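Local atomic coordinates of R.Ecl18kI (Enterobacter cloacae, PDB entry 2GB7), a protein that recognises the double-stranded DNA sequence 5'-CCNGG-3' and cuts it before the first C as a type II restriction endonuclease. Residues 163-171 and 267-278. The protein carries 1 engineered substitution. Numbering follows the deposited sequence.
Sequences MPGVVQYTS and YTDSEKEEIQQS. Engineered in segment 267-278: Q277 (natural residue Arg).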
loop_
_atom_site.group_PDB
_atom_site.type_symbol
_atom_site.label_atom_id
_atom_site.label_comp_id
_atom_site.label_asym_id
_atom_site.label_seq_id
_atom_site.Cartn_x
_atom_site.Cartn_y
_atom_site.Cartn_z
ATOM N N MET F 163 -5.141 9.946 -23.453
ATOM C CA MET F 163 -5.144 9.956 -24.921
ATOM C C MET F 163 -6.355 10.790 -25.339
ATOM O O MET F 163 -7.486 10.448 -24.981
ATOM C CB MET F 163 -5.303 8.510 -25.410
ATOM C CG MET F 163 -4.996 8.213 -26.865
ATOM S SD MET F 163 -6.077 9.088 -28.034
ATOM C CE MET F 163 -7.655 8.348 -27.668
ATOM N N PRO F 164 -6.152 11.827 -26.175
ATOM C CA PRO F 164 -4.902 12.273 -26.803
ATOM C C PRO F 164 -4.110 13.282 -26.012
ATOM O O PRO F 164 -2.946 13.580 -26.347
ATOM C CB PRO F 164 -5.400 12.890 -28.114
ATOM C CG PRO F 164 -6.710 13.597 -27.671
ATOM C CD PRO F 164 -7.317 12.597 -26.666
ATOM N N GLY F 165 -4.706 13.859 -24.980
ATOM C CA GLY F 165 -3.970 14.841 -24.230
ATOM C C GLY F 165 -4.870 15.426 -23.183
ATOM O O GLY F 165 -6.099 15.309 -23.286
ATOM N N VAL F 166 -4.256 16.062 -22.185
ATOM C CA VAL F 166 -5.031 16.730 -21.122
ATOM C C VAL F 166 -5.888 17.910 -21.615
ATOM O O VAL F 166 -6.989 18.100 -21.127
ATOM C CB VAL F 166 -4.152 17.159 -19.910
ATOM C CG1 VAL F 166 -3.564 15.919 -19.253
ATOM C CG2 VAL F 166 -3.036 18.111 -20.332
ATOM N N VAL F 167 -5.396 18.689 -22.578
ATOM C CA VAL F 167 -6.170 19.847 -23.068
ATOM C C VAL F 167 -7.471 19.384 -23.710
ATOM O O VAL F 167 -8.558 19.908 -23.412
ATOM C CB VAL F 167 -5.339 20.720 -24.024
ATOM C CG1 VAL F 167 -6.195 21.813 -24.712
ATOM C CG2 VAL F 167 -4.211 21.371 -23.273
ATOM N N GLN F 168 -7.347 18.390 -24.587
ATOM C CA GLN F 168 -8.513 17.833 -25.251
ATOM C C GLN F 168 -9.428 17.185 -24.244
ATOM O O GLN F 168 -10.634 17.360 -24.332
ATOM C CB GLN F 168 -8.111 16.782 -26.264
ATOM C CG GLN F 168 -7.335 17.359 -27.447
ATOM C CD GLN F 168 -5.819 17.254 -27.231
ATOM O OE1 GLN F 168 -5.310 17.348 -26.102
ATOM N NE2 GLN F 168 -5.094 17.051 -28.326
ATOM N N TYR F 169 -8.863 16.413 -23.316
ATOM C CA TYR F 169 -9.673 15.753 -22.290
ATOM C C TYR F 169 -10.522 16.765 -21.501
ATOM O O TYR F 169 -11.722 16.565 -21.300
ATOM C CB TYR F 169 -8.796 14.903 -21.340
ATOM C CG TYR F 169 -9.665 14.145 -20.367
ATOM C CD1 TYR F 169 -10.153 12.888 -20.684
ATOM C CD2 TYR F 169 -10.069 14.728 -19.155
ATOM C CE1 TYR F 169 -10.996 12.201 -19.823
ATOM C CE2 TYR F 169 -10.896 14.038 -18.283
ATOM C CZ TYR F 169 -11.368 12.784 -18.643
ATOM O OH TYR F 169 -12.199 12.097 -17.792
ATOM N N THR F 170 -9.901 17.872 -21.124
ATOM C CA THR F 170 -10.538 18.907 -20.311
ATOM C C THR F 170 -11.672 19.564 -21.075
ATOM O O THR F 170 -12.713 19.895 -20.507
ATOM C CB THR F 170 -9.501 19.920 -19.879
ATOM O OG1 THR F 170 -8.571 19.250 -19.021
ATOM C CG2 THR F 170 -10.103 21.131 -19.131
ATOM N N SER F 171 -11.458 19.757 -22.369
ATOM C CA SER F 171 -12.530 20.291 -23.210
ATOM C C SER F 171 -13.705 19.305 -23.275
ATOM O O SER F 171 -14.850 19.676 -23.011
ATOM C CB SER F 171 -12.018 20.614 -24.610
ATOM O OG SER F 171 -13.043 21.253 -25.376
ATOM N N TYR F 267 -8.074 22.530 -34.648
ATOM C CA TYR F 267 -8.246 23.196 -33.372
ATOM C C TYR F 267 -8.334 24.697 -33.564
ATOM O O TYR F 267 -7.733 25.253 -34.487
ATOM C CB TYR F 267 -7.069 22.899 -32.445
ATOM C CG TYR F 267 -6.894 21.437 -32.096
ATOM C CD1 TYR F 267 -7.739 20.817 -31.185
ATOM C CD2 TYR F 267 -5.876 20.684 -32.673
ATOM C CE1 TYR F 267 -7.591 19.482 -30.863
ATOM C CE2 TYR F 267 -5.704 19.337 -32.347
ATOM C CZ TYR F 267 -6.573 18.750 -31.433
ATOM O OH TYR F 267 -6.436 17.429 -31.095
ATOM N N THR F 268 -9.090 25.348 -32.681
ATOM C CA THR F 268 -9.037 26.801 -32.536
ATOM C C THR F 268 -7.606 27.186 -32.186
ATOM O O THR F 268 -6.847 26.354 -31.689
ATOM C CB THR F 268 -9.960 27.300 -31.393
ATOM O OG1 THR F 268 -9.541 26.740 -30.139
ATOM C CG2 THR F 268 -11.414 26.927 -31.663
ATOM N N ASP F 269 -7.238 28.437 -32.433
ATOM C CA ASP F 269 -5.881 28.886 -32.131
ATOM C C ASP F 269 -5.579 28.781 -30.631
ATOM O O ASP F 269 -4.474 28.386 -30.238
ATOM C CB ASP F 269 -5.646 30.304 -32.673
ATOM C CG ASP F 269 -5.897 30.406 -34.183
ATOM O OD1 ASP F 269 -5.594 29.448 -34.927
ATOM O OD2 ASP F 269 -6.395 31.458 -34.637
ATOM N N SER F 270 -6.580 29.099 -29.809
ATOM C CA SER F 270 -6.499 28.963 -28.363
ATOM C C SER F 270 -6.192 27.526 -27.925
ATOM O O SER F 270 -5.242 27.299 -27.156
ATOM C CB SER F 270 -7.802 29.438 -27.716
ATOM O OG SER F 270 -7.857 29.070 -26.348
ATOM N N GLU F 271 -6.979 26.563 -28.409
ATOM C CA GLU F 271 -6.716 25.161 -28.046
ATOM C C GLU F 271 -5.379 24.692 -28.615
ATOM O O GLU F 271 -4.640 23.962 -27.954
ATOM C CB GLU F 271 -7.846 24.207 -28.468
ATOM C CG GLU F 271 -7.645 22.782 -27.901
ATOM C CD GLU F 271 -8.870 21.881 -27.990
ATOM O OE1 GLU F 271 -8.840 20.792 -27.378
ATOM O OE2 GLU F 271 -9.842 22.234 -28.699
ATOM N N LYS F 272 -5.082 25.088 -29.851
ATOM C CA LYS F 272 -3.812 24.732 -30.484
ATOM C C LYS F 272 -2.615 25.208 -29.665
ATOM O O LYS F 272 -1.644 24.462 -29.490
ATOM C CB LYS F 272 -3.756 25.302 -31.900
ATOM C CG LYS F 272 -2.615 24.813 -32.755
ATOM C CD LYS F 272 -2.711 25.381 -34.173
ATOM C CE LYS F 272 -3.992 24.893 -34.884
ATOM N NZ LYS F 272 -4.346 25.702 -36.099
ATOM N N GLU F 273 -2.676 26.435 -29.142
ATOM C CA GLU F 273 -1.554 26.921 -28.342
ATOM C C GLU F 273 -1.443 26.240 -26.964
ATOM O O GLU F 273 -0.337 26.047 -26.464
ATOM C CB GLU F 273 -1.492 28.452 -28.289
ATOM C CG GLU F 273 -2.387 29.128 -27.287
ATOM N N GLU F 274 -2.567 25.835 -26.380
ATOM C CA GLU F 274 -2.529 25.088 -25.123
ATOM C C GLU F 274 -1.940 23.706 -25.326
ATOM O O GLU F 274 -1.173 23.216 -24.492
ATOM C CB GLU F 274 -3.916 24.932 -24.525
ATOM C CG GLU F 274 -4.569 26.221 -24.068
ATOM C CD GLU F 274 -5.972 25.966 -23.572
ATOM O OE1 GLU F 274 -6.926 26.290 -24.312
ATOM O OE2 GLU F 274 -6.118 25.402 -22.464
ATOM N N ILE F 275 -2.318 23.074 -26.432
ATOM C CA ILE F 275 -1.797 21.751 -26.738
ATOM C C ILE F 275 -0.292 21.870 -26.938
ATOM O O ILE F 275 0.457 21.114 -26.355
ATOM C CB ILE F 275 -2.463 21.131 -27.970
ATOM C CG1 ILE F 275 -3.925 20.820 -27.658
ATOM C CG2 ILE F 275 -1.691 19.876 -28.440
ATOM C CD1 ILE F 275 -4.770 20.503 -28.872
ATOM N N GLN F 276 0.122 22.846 -27.746
ATOM C CA GLN F 276 1.525 23.128 -27.992
ATOM C C GLN F 276 2.281 23.283 -26.672
ATOM O O GLN F 276 3.335 22.674 -26.482
ATOM C CB GLN F 276 1.662 24.373 -28.880
ATOM C CG GLN F 276 3.072 24.878 -29.027
ATOM C CD GLN F 276 3.174 26.025 -29.997
ATOM O OE1 GLN F 276 3.095 25.831 -31.210
ATOM N NE2 GLN F 276 3.361 27.230 -29.473
ATOM N N GLN F 277 1.724 24.066 -25.750
ATOM C CA GLN F 277 2.312 24.265 -24.418
ATOM C C GLN F 277 2.509 22.954 -23.663
ATOM O O GLN F 277 3.580 22.701 -23.094
ATOM C CB GLN F 277 1.440 25.206 -23.570
ATOM C CG GLN F 277 1.508 26.671 -23.957
ATOM C CD GLN F 277 0.593 27.550 -23.105
ATOM O OE1 GLN F 277 -0.530 27.165 -22.768
ATOM N NE2 GLN F 277 1.073 28.746 -22.757
ATOM N N SER F 278 1.467 22.130 -23.656
ATOM C CA SER F 278 1.493 20.838 -22.984
ATOM C C SER F 278 2.599 19.922 -23.527
ATOM O O SER F 278 3.321 19.299 -22.767
ATOM C CB SER F 278 0.134 20.152 -23.120
ATOM O OG SER F 278 0.121 18.962 -22.348
#
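V166 begins the short helix 166-171 and meets S278 through one methyl, with V166 CG2 3.8 Å from S278 OG. D140 OD2 is hydrogen-bonded to that hydroxyl and also to the backbone N of V166. One aspartate therefore ties the helix start to the second segment.

V167 comes next and points into helix 269-285. Its CA lies 6.0 Å from the CA of I275. With CG1 anti to the backbone N (chi1 171°), that methyl is turned to E271 and I275, and CG2 to E274. V167 CG1 packs 3.6 Å from E271 CG and also touches I275 CG1. V167 CG2 lies 3.8 Å from E274 CB. The aliphatic parts of both glutamates pack against the valine. T268 OG1 caps their helix by accepting from E271 N.

Q168 bends at chi2 (95°), and its amide reaches Y267, in the loop before that helix. Q168 NE2 donates a nearly straight hydrogen bond to Y267 OH (3.1 Å), close to the amide plane. The amide and ring planes are steeply inclined, 78° apart. I275 CD1 sits over the centre of the Y267 ring and also touches Q168 NE2 at 3.5 Å. E271 OE1 lies near Q168 CG.

S171 CB passes 4.2 Å from E271 OE1, at the margin of the contact.

This is structural packing, its nearest atom about 14 Å from the bound DNA. It joins helix 269-285 and the loop residue Y267 to the helix between strands 161-163 and 177-181 of the PDDEXK-type nuclease fold.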